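Local coordinates for folylpolyglutamate synthase protein FOLC (Mycobacterium tuberculosis, PDB 2VOS), which probably catalyses the ATP-dependent addition of L-glutamate to dihydropteroate and, step by step, to tetrahydrofolate polyglutamates, at residues G337-M342 with A363-H368; G377-L382 with G389-L394; D438-A443 with I466-S471. All coordinates share one frame; numbering follows the deposited sequence.

Contact 1: residues G337-M342 with A363-H368; sequences GRLERM and AQTLAH. With ADP (adenosine-5'-diphosphate), chain B.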
# COMPACT_ATOMS: atom_id res chain seq x y z
N GLY A 337 -9.53 -1.75 -0.93
CA GLY A 337 -8.90 -2.54 -2.00
C GLY A 337 -7.93 -3.57 -1.50
O GLY A 337 -7.23 -4.14 -2.33
N ARG A 338 -7.84 -3.84 -0.18
CA ARG A 338 -7.05 -5.01 0.32
C ARG A 338 -8.02 -6.05 0.91
O ARG A 338 -8.58 -5.88 2.02
CB ARG A 338 -5.99 -4.62 1.37
CG ARG A 338 -4.74 -3.93 0.74
CD ARG A 338 -5.15 -2.74 -0.11
NE ARG A 338 -4.02 -1.90 -0.55
CZ ARG A 338 -4.15 -0.77 -1.27
NH1 ARG A 338 -5.33 -0.31 -1.67
NH2 ARG A 338 -3.07 -0.09 -1.62
N LEU A 339 -8.28 -7.09 0.11
CA LEU A 339 -9.26 -8.10 0.41
C LEU A 339 -10.54 -7.48 0.94
O LEU A 339 -11.03 -7.81 2.04
CB LEU A 339 -8.70 -9.05 1.45
CG LEU A 339 -8.54 -10.57 1.24
CD1 LEU A 339 -9.17 -11.17 0.03
CD2 LEU A 339 -7.08 -10.95 1.49
N GLU A 340 -11.06 -6.52 0.18
CA GLU A 340 -12.21 -5.77 0.61
C GLU A 340 -13.45 -6.33 -0.10
O GLU A 340 -13.47 -6.47 -1.32
CB GLU A 340 -12.03 -4.27 0.26
CG GLU A 340 -13.15 -3.39 0.83
CD GLU A 340 -13.03 -1.95 0.37
OE1 GLU A 340 -12.23 -1.70 -0.56
OE2 GLU A 340 -13.76 -1.08 0.89
N ARG A 341 -14.49 -6.62 0.65
CA ARG A 341 -15.72 -7.19 0.08
C ARG A 341 -16.62 -6.11 -0.43
O ARG A 341 -16.99 -5.20 0.35
CB ARG A 341 -16.48 -7.89 1.18
CG ARG A 341 -16.14 -9.34 1.33
CD ARG A 341 -17.31 -10.13 2.02
NE ARG A 341 -17.87 -9.48 3.23
CZ ARG A 341 -19.05 -9.80 3.77
NH1 ARG A 341 -19.79 -10.82 3.26
NH2 ARG A 341 -19.49 -9.14 4.84
N MSE A 342 -16.98 -6.21 -1.71
CA MSE A 342 -17.89 -5.25 -2.34
C MSE A 342 -19.35 -5.65 -2.14
O MSE A 342 -20.23 -4.77 -2.15
CB MSE A 342 -17.66 -5.15 -3.87
CG MSE A 342 -16.29 -4.62 -4.29
SE MSE A 342 -16.06 -2.78 -3.78
CE MSE A 342 -15.21 -3.09 -2.03
N ALA A 363 -4.38 -15.79 -1.65
CA ALA A 363 -4.87 -17.17 -1.87
C ALA A 363 -5.02 -17.85 -0.50
O ALA A 363 -6.03 -18.53 -0.24
CB ALA A 363 -3.87 -17.97 -2.76
N GLN A 364 -4.03 -17.67 0.38
CA GLN A 364 -4.11 -18.32 1.68
C GLN A 364 -5.33 -17.83 2.49
O GLN A 364 -5.97 -18.64 3.19
CB GLN A 364 -2.87 -18.06 2.50
CG GLN A 364 -1.69 -18.89 2.06
CD GLN A 364 -0.48 -18.52 2.88
OE1 GLN A 364 -0.41 -18.86 4.06
NE2 GLN A 364 0.46 -17.77 2.28
N THR A 365 -5.59 -16.53 2.42
CA THR A 365 -6.71 -15.93 3.13
C THR A 365 -8.05 -16.48 2.61
O THR A 365 -8.96 -16.85 3.39
CB THR A 365 -6.69 -14.40 2.99
OG1 THR A 365 -5.42 -13.91 3.45
CG2 THR A 365 -7.82 -13.72 3.86
N LEU A 366 -8.20 -16.56 1.29
CA LEU A 366 -9.42 -17.06 0.68
C LEU A 366 -9.69 -18.51 1.10
O LEU A 366 -10.82 -18.89 1.35
CB LEU A 366 -9.32 -17.00 -0.87
CG LEU A 366 -9.36 -15.59 -1.46
CD1 LEU A 366 -8.87 -15.63 -2.91
CD2 LEU A 366 -10.74 -14.92 -1.30
N ALA A 367 -8.62 -19.30 1.21
CA ALA A 367 -8.71 -20.71 1.56
C ALA A 367 -8.87 -20.94 3.08
O ALA A 367 -9.56 -21.89 3.53
CB ALA A 367 -7.45 -21.43 1.06
N HIS A 368 -8.24 -20.10 3.88
CA HIS A 368 -8.24 -20.32 5.30
C HIS A 368 -9.33 -19.63 6.09
O HIS A 368 -9.67 -20.09 7.17
CB HIS A 368 -6.90 -19.89 5.90
CG HIS A 368 -5.73 -20.64 5.35
ND1 HIS A 368 -4.43 -20.18 5.50
CD2 HIS A 368 -5.64 -21.82 4.70
CE1 HIS A 368 -3.60 -21.05 4.94
NE2 HIS A 368 -4.31 -22.05 4.46
PB ADP B . 2.07 -1.77 -0.40
O1B ADP B . 1.64 -0.38 -0.00
O2B ADP B . 1.97 -2.01 -1.88
O3B ADP B . 3.36 -2.26 0.19
PA ADP B . -0.55 -2.73 0.60
O1A ADP B . -1.20 -1.78 -0.40
O2A ADP B . -0.93 -2.85 2.06
O3A ADP B . 1.07 -2.82 0.33
O5' ADP B . -0.97 -4.18 0.00
C5' ADP B . -0.93 -4.55 -1.38
C4' ADP B . -1.35 -6.03 -1.44
O4' ADP B . -0.33 -6.83 -0.77
C3' ADP B . -2.59 -6.37 -0.62
O3' ADP B . -3.74 -6.44 -1.44
C2' ADP B . -2.43 -7.75 -0.05
O2' ADP B . -2.69 -8.69 -1.15
C1' ADP B . -0.93 -7.85 0.07
N9 ADP B . -0.35 -7.58 1.41
C8 ADP B . -0.48 -6.51 2.27
N7 ADP B . 0.31 -6.69 3.37
C5 ADP B . 1.02 -7.83 3.15
C6 ADP B . 2.06 -8.59 3.87
N6 ADP B . 2.52 -8.17 5.07
N1 ADP B . 2.46 -9.73 3.30
C2 ADP B . 2.01 -10.25 2.13
N3 ADP B . 1.08 -9.60 1.38
C4 ADP B . 0.57 -8.42 1.88

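Contact 2: residues G377-L382 with G389-L394; sequences GVLSVL and GILAAL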
# COMPACT_ATOMS: atom_id res chain seq x y z
N GLY A 377 -11.49 -15.77 -10.70
CA GLY A 377 -10.66 -14.60 -10.54
C GLY A 377 -10.96 -13.68 -11.72
O GLY A 377 -11.32 -14.18 -12.80
N VAL A 378 -10.81 -12.36 -11.55
CA VAL A 378 -10.92 -11.42 -12.67
C VAL A 378 -9.62 -10.73 -12.51
O VAL A 378 -9.33 -10.16 -11.43
CB VAL A 378 -12.12 -10.42 -12.54
CG1 VAL A 378 -12.03 -9.19 -13.53
CG2 VAL A 378 -13.45 -11.13 -12.77
N LEU A 379 -8.82 -10.79 -13.58
CA LEU A 379 -7.43 -10.41 -13.46
C LEU A 379 -6.94 -9.45 -14.54
O LEU A 379 -7.19 -9.66 -15.73
CB LEU A 379 -6.61 -11.73 -13.53
CG LEU A 379 -5.12 -11.68 -13.22
CD1 LEU A 379 -4.87 -11.65 -11.73
CD2 LEU A 379 -4.45 -12.93 -13.86
N SER A 380 -6.24 -8.41 -14.14
CA SER A 380 -5.43 -7.61 -15.04
C SER A 380 -4.18 -7.19 -14.27
O SER A 380 -4.23 -6.74 -13.09
CB SER A 380 -6.19 -6.37 -15.51
OG SER A 380 -5.34 -5.47 -16.21
N VAL A 381 -3.04 -7.30 -14.96
CA VAL A 381 -1.76 -7.17 -14.29
C VAL A 381 -0.91 -6.22 -15.08
O VAL A 381 -0.95 -6.23 -16.32
CB VAL A 381 -1.05 -8.56 -14.14
CG1 VAL A 381 0.30 -8.42 -13.44
CG2 VAL A 381 -1.92 -9.55 -13.29
N LEU A 382 -0.11 -5.41 -14.40
CA LEU A 382 0.83 -4.54 -15.12
C LEU A 382 2.07 -5.31 -15.68
O LEU A 382 2.44 -6.34 -15.15
CB LEU A 382 1.23 -3.34 -14.26
CG LEU A 382 -0.00 -2.57 -13.73
CD1 LEU A 382 0.50 -1.37 -13.04
CD2 LEU A 382 -1.01 -2.18 -14.79
N GLY A 389 4.53 -15.75 -11.34
CA GLY A 389 4.46 -15.94 -9.89
C GLY A 389 3.07 -15.59 -9.31
O GLY A 389 2.56 -16.28 -8.40
N ILE A 390 2.46 -14.51 -9.79
CA ILE A 390 1.07 -14.20 -9.40
C ILE A 390 0.10 -15.35 -9.78
O ILE A 390 -0.69 -15.79 -8.95
CB ILE A 390 0.59 -12.88 -10.02
CG1 ILE A 390 1.37 -11.72 -9.36
CG2 ILE A 390 -0.91 -12.64 -9.75
CD1 ILE A 390 1.52 -10.45 -10.25
N LEU A 391 0.14 -15.82 -11.03
CA LEU A 391 -0.80 -16.83 -11.45
C LEU A 391 -0.60 -18.14 -10.67
O LEU A 391 -1.56 -18.83 -10.27
CB LEU A 391 -0.63 -17.09 -12.96
CG LEU A 391 -1.07 -15.89 -13.83
CD1 LEU A 391 -0.44 -15.90 -15.23
CD2 LEU A 391 -2.59 -15.81 -13.90
N ALA A 392 0.66 -18.47 -10.43
CA ALA A 392 0.99 -19.73 -9.75
C ALA A 392 0.46 -19.71 -8.28
O ALA A 392 0.02 -20.73 -7.77
CB ALA A 392 2.49 -19.98 -9.78
N ALA A 393 0.42 -18.54 -7.66
CA ALA A 393 -0.07 -18.43 -6.30
C ALA A 393 -1.59 -18.52 -6.28
O ALA A 393 -2.19 -18.97 -5.28
CB ALA A 393 0.36 -17.06 -5.65
N LEU A 394 -2.24 -18.11 -7.37
CA LEU A 394 -3.71 -18.04 -7.37
C LEU A 394 -4.36 -19.28 -7.95
O LEU A 394 -5.55 -19.55 -7.70
CB LEU A 394 -4.21 -16.80 -8.13
CG LEU A 394 -3.72 -15.52 -7.43
CD1 LEU A 394 -4.00 -14.22 -8.24
CD2 LEU A 394 -4.32 -15.45 -6.05

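Contact 3: residues D438-A443 with I466-S471; sequences DAIDVA and IVITGS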
# COMPACT_ATOMS: atom_id res chain seq x y z
N ASP A 438 -17.04 -5.91 -18.62
CA ASP A 438 -17.32 -7.16 -19.31
C ASP A 438 -16.82 -8.38 -18.48
O ASP A 438 -17.52 -9.41 -18.39
CB ASP A 438 -16.65 -7.18 -20.69
CG ASP A 438 -17.41 -6.36 -21.79
OD1 ASP A 438 -18.43 -5.67 -21.52
OD2 ASP A 438 -16.94 -6.46 -22.95
N ALA A 439 -15.60 -8.29 -17.95
CA ALA A 439 -14.97 -9.40 -17.24
C ALA A 439 -15.79 -9.75 -16.02
O ALA A 439 -16.05 -10.93 -15.77
CB ALA A 439 -13.58 -9.07 -16.80
N ILE A 440 -16.28 -8.74 -15.31
CA ILE A 440 -17.15 -9.02 -14.17
C ILE A 440 -18.45 -9.72 -14.60
O ILE A 440 -19.02 -10.56 -13.87
CB ILE A 440 -17.39 -7.79 -13.27
CG1 ILE A 440 -16.07 -7.39 -12.59
CG2 ILE A 440 -18.43 -8.10 -12.19
CD1 ILE A 440 -16.00 -5.96 -12.15
N ASP A 441 -18.96 -9.34 -15.77
CA ASP A 441 -20.19 -9.96 -16.23
C ASP A 441 -19.88 -11.42 -16.56
O ASP A 441 -20.68 -12.30 -16.28
CB ASP A 441 -20.79 -9.22 -17.47
CG ASP A 441 -21.50 -7.87 -17.10
OD1 ASP A 441 -21.67 -7.52 -15.90
OD2 ASP A 441 -21.88 -7.15 -18.04
N VAL A 442 -18.74 -11.66 -17.20
CA VAL A 442 -18.35 -13.04 -17.48
C VAL A 442 -18.24 -13.84 -16.17
O VAL A 442 -18.84 -14.93 -16.06
CB VAL A 442 -17.06 -13.14 -18.35
CG1 VAL A 442 -16.63 -14.60 -18.53
CG2 VAL A 442 -17.31 -12.52 -19.74
N ALA A 443 -17.53 -13.30 -15.16
CA ALA A 443 -17.34 -14.01 -13.90
C ALA A 443 -18.70 -14.29 -13.31
O ALA A 443 -18.93 -15.34 -12.70
CB ALA A 443 -16.48 -13.19 -12.89
N ILE A 466 -16.23 -14.00 -6.57
CA ILE A 466 -15.48 -13.41 -7.64
C ILE A 466 -14.38 -12.59 -6.95
O ILE A 466 -14.67 -11.84 -5.99
CB ILE A 466 -16.36 -12.46 -8.43
CG1 ILE A 466 -17.49 -13.27 -9.05
CG2 ILE A 466 -15.59 -11.84 -9.58
CD1 ILE A 466 -18.59 -12.43 -9.57
N VAL A 467 -13.14 -12.75 -7.40
CA VAL A 467 -12.04 -12.04 -6.79
C VAL A 467 -11.34 -11.24 -7.87
O VAL A 467 -10.82 -11.79 -8.87
CB VAL A 467 -11.05 -13.01 -6.16
CG1 VAL A 467 -9.90 -12.22 -5.55
CG2 VAL A 467 -11.77 -13.85 -5.10
N ILE A 468 -11.42 -9.93 -7.72
CA ILE A 468 -10.90 -9.02 -8.74
C ILE A 468 -9.53 -8.53 -8.24
O ILE A 468 -9.44 -7.84 -7.21
CB ILE A 468 -11.87 -7.81 -8.90
CG1 ILE A 468 -13.28 -8.37 -9.22
CG2 ILE A 468 -11.32 -6.73 -9.89
CD1 ILE A 468 -14.42 -7.34 -9.01
N THR A 469 -8.46 -8.83 -8.99
CA THR A 469 -7.13 -8.59 -8.44
C THR A 469 -6.08 -8.45 -9.56
O THR A 469 -6.42 -8.45 -10.77
CB THR A 469 -6.77 -9.75 -7.46
OG1 THR A 469 -5.59 -9.45 -6.75
CG2 THR A 469 -6.53 -11.13 -8.24
N GLY A 470 -4.80 -8.30 -9.17
CA GLY A 470 -3.72 -8.37 -10.17
C GLY A 470 -2.95 -7.05 -10.22
O GLY A 470 -1.77 -7.02 -10.66
N SER A 471 -3.60 -5.98 -9.75
CA SER A 471 -3.02 -4.66 -9.80
C SER A 471 -3.80 -3.74 -8.87
O SER A 471 -4.99 -3.93 -8.62
CB SER A 471 -3.08 -4.16 -11.26
OG SER A 471 -2.69 -2.82 -11.37

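Contact 1: residues G337-M342 with A363-H368
Leu339 and Thr365 meet tip to tip and carry most of this contact. The touching atoms are both methyls: Leu339 CD2 lies 3.7 Å from Thr365 CG2. The same CD2 is 3.8 Å from Thr365 CB, so it reaches the branch point of the threonine as well. Leu366 adds a looser apolar contact from the next position of the helix, with its CD2 4.3 Å from Leu339 CD1. Thr365 has CG2 anti to the backbone N, which presents the methyl to Leu339. Its OG1 sits beside the backbone N and is bonded to Ala361 O, one turn back in the helix. His297 of helix 296-312 also touches both Leu339 and Thr365.

The fold here is the C-terminal, Mur-ligase-type glutamate ligase domain. Helix 356-368 packs near the start of edge strand 340-343. Leu339 and Glu340 both face Ile350 of strand 347-350 and form a G1 beta bulge. Leu339 accordingly has a left-handed backbone conformation.

Polar bonds hold the loop around the bulge. Gly337 N donates to Glu340 OE1 over 2.7 Å, meeting the oxygen from above the carboxylate plane. Glu340 OE2 makes a salt bridge to Arg479. Asp351 OD1 accepts Leu339 N, and its OD2 is bonded to ADP.

Arg338 points to the nucleotide. Its NE and NH2 both donate to ADP O1A, each over 2.8 Å and at bent angles near 145°. O1A therefore lies at the guanidinium edge, near its plane. NH1 is bonded to Pro336 O, which helps fix the rotation of the group. Arg338 CG lies 3.5 Å from ADP C3'.

Contact 2: residues G377-L382 with G389-L394
Leu379 and Val381 pack on Ile390, Leu391 and Leu394 within a beta-alpha-beta unit. The unit runs through strand 374-379, helix 387-394 and strand 400-403 of the C-terminal domain. Alternate residues of the first segment face the helix: Leu379 and Val381 point to it, while Val378 packs on Ile466 and Ile468.

Two polar bonds to outside partners flank the contact. Gly389 N is held by Asp386 OD1, and Ser380 O accepts from Thr474 OG1.

The link between the segments is entirely apolar. Leu379 reaches two helix residues with separate methyls. Its CD2 meets Leu391 CD2 at 3.4 Å, tighter than a usual van der Waals contact. These two side chains cross obliquely. Leu379 CD1 is 4.4 Å from Leu394 CD1, a looser touch. CG of Leu379 is anti to the backbone N (chi1 -171°), which carries the two methyls out over the helix. All five residues are buried. Helix 414-425 also covers Leu379, through Leu417, and Leu391, through Ala420 and Phe425. Ile390 and Leu394 touch Ala359 of helix 356-368. Val381 and Ile390 run alongside one another, pointing opposite ways, with Val381 CG1 4.0 Å from Ile390 CD1.

Contact 3: residues D438-A443 with I466-S471
Ile440 and Ala443 meet Ile466 and Ile468, and none of these four side chains carries a flat group. No ring face, amide or carboxylate edge takes part in the contact. The nearest thing to one is a backbone carbonyl: Ile466 CD1 comes within 4.2 Å of Ala443 C.

The contact joins helix 436-451 to strand 464-469 in the alpha/beta fold of the C-terminal domain. The helix belongs to a beta-alpha-beta crossover. It leaves edge strand 430-432 and returns to strand 464-469, passing over strands 400-403 and 374-379 in the parallel part of the sheet. Ala443 accordingly also touches Val376 and Val378 on the strand beside 464-469.

The strand shows the usual alternation. Ile466 and Ile468 point to helix 436-451. Val467 faces the other side of the sheet and packs on Leu362 and Leu366 of helix 356-368.

Ala443 is the point of nearest backbone approach, with its CA 6.6 Å from Ile466 CA. Ala443 CB rests against one side of Ile466, touching CG2, CG1 and CD1. This CB of Ala443 is 3.7 Å from Ile466 CG2 and 4.0 Å from Ile466 CG1. The terminal CD1 of Ile466 is another 4.0 Å neighbour of Ala443 CB.

At the end of the strand, Thr469 OG1 is bonded to O of Asp351, a residue that binds ADP. Ser471 is the N-cap of helix 472-481, and its OG accepts Val473 N.

One helical turn before Ala443, Ile440 reaches across to Ile468. Its CG1 is anti to the carbonyl carbon (chi1 -67°), and the chain then extends to the strand. The two isoleucines cross at about a right angle, with Ile440 CD1 3.8 Å from Ile468 CD1.

Overall arrangement
All three contacts reach one six-stranded sheet. Contact 1 and contact 2 lie on one face, where helices 356-368 and 387-394 are neighbours; Ala363 CB is 4.2 Å from Leu394 CD2. Contact 3 packs helix 436-451 on the opposite face. Its strand pairs with that of contact 2: Val378 N is 2.7 Å from Val467 O and Val378 O is 2.9 Å from Thr469 N. On the first face, Leu366 CD1 of contact 1 packs 4.0 Å from Val467 CG2 of contact 3. Contact 1 holds Arg338, which binds ADP. The Ile390 side chain of contact 2 is about 9 Å from the magnesium ion, that of Ile468 in contact 3 about 11 Å from ADP.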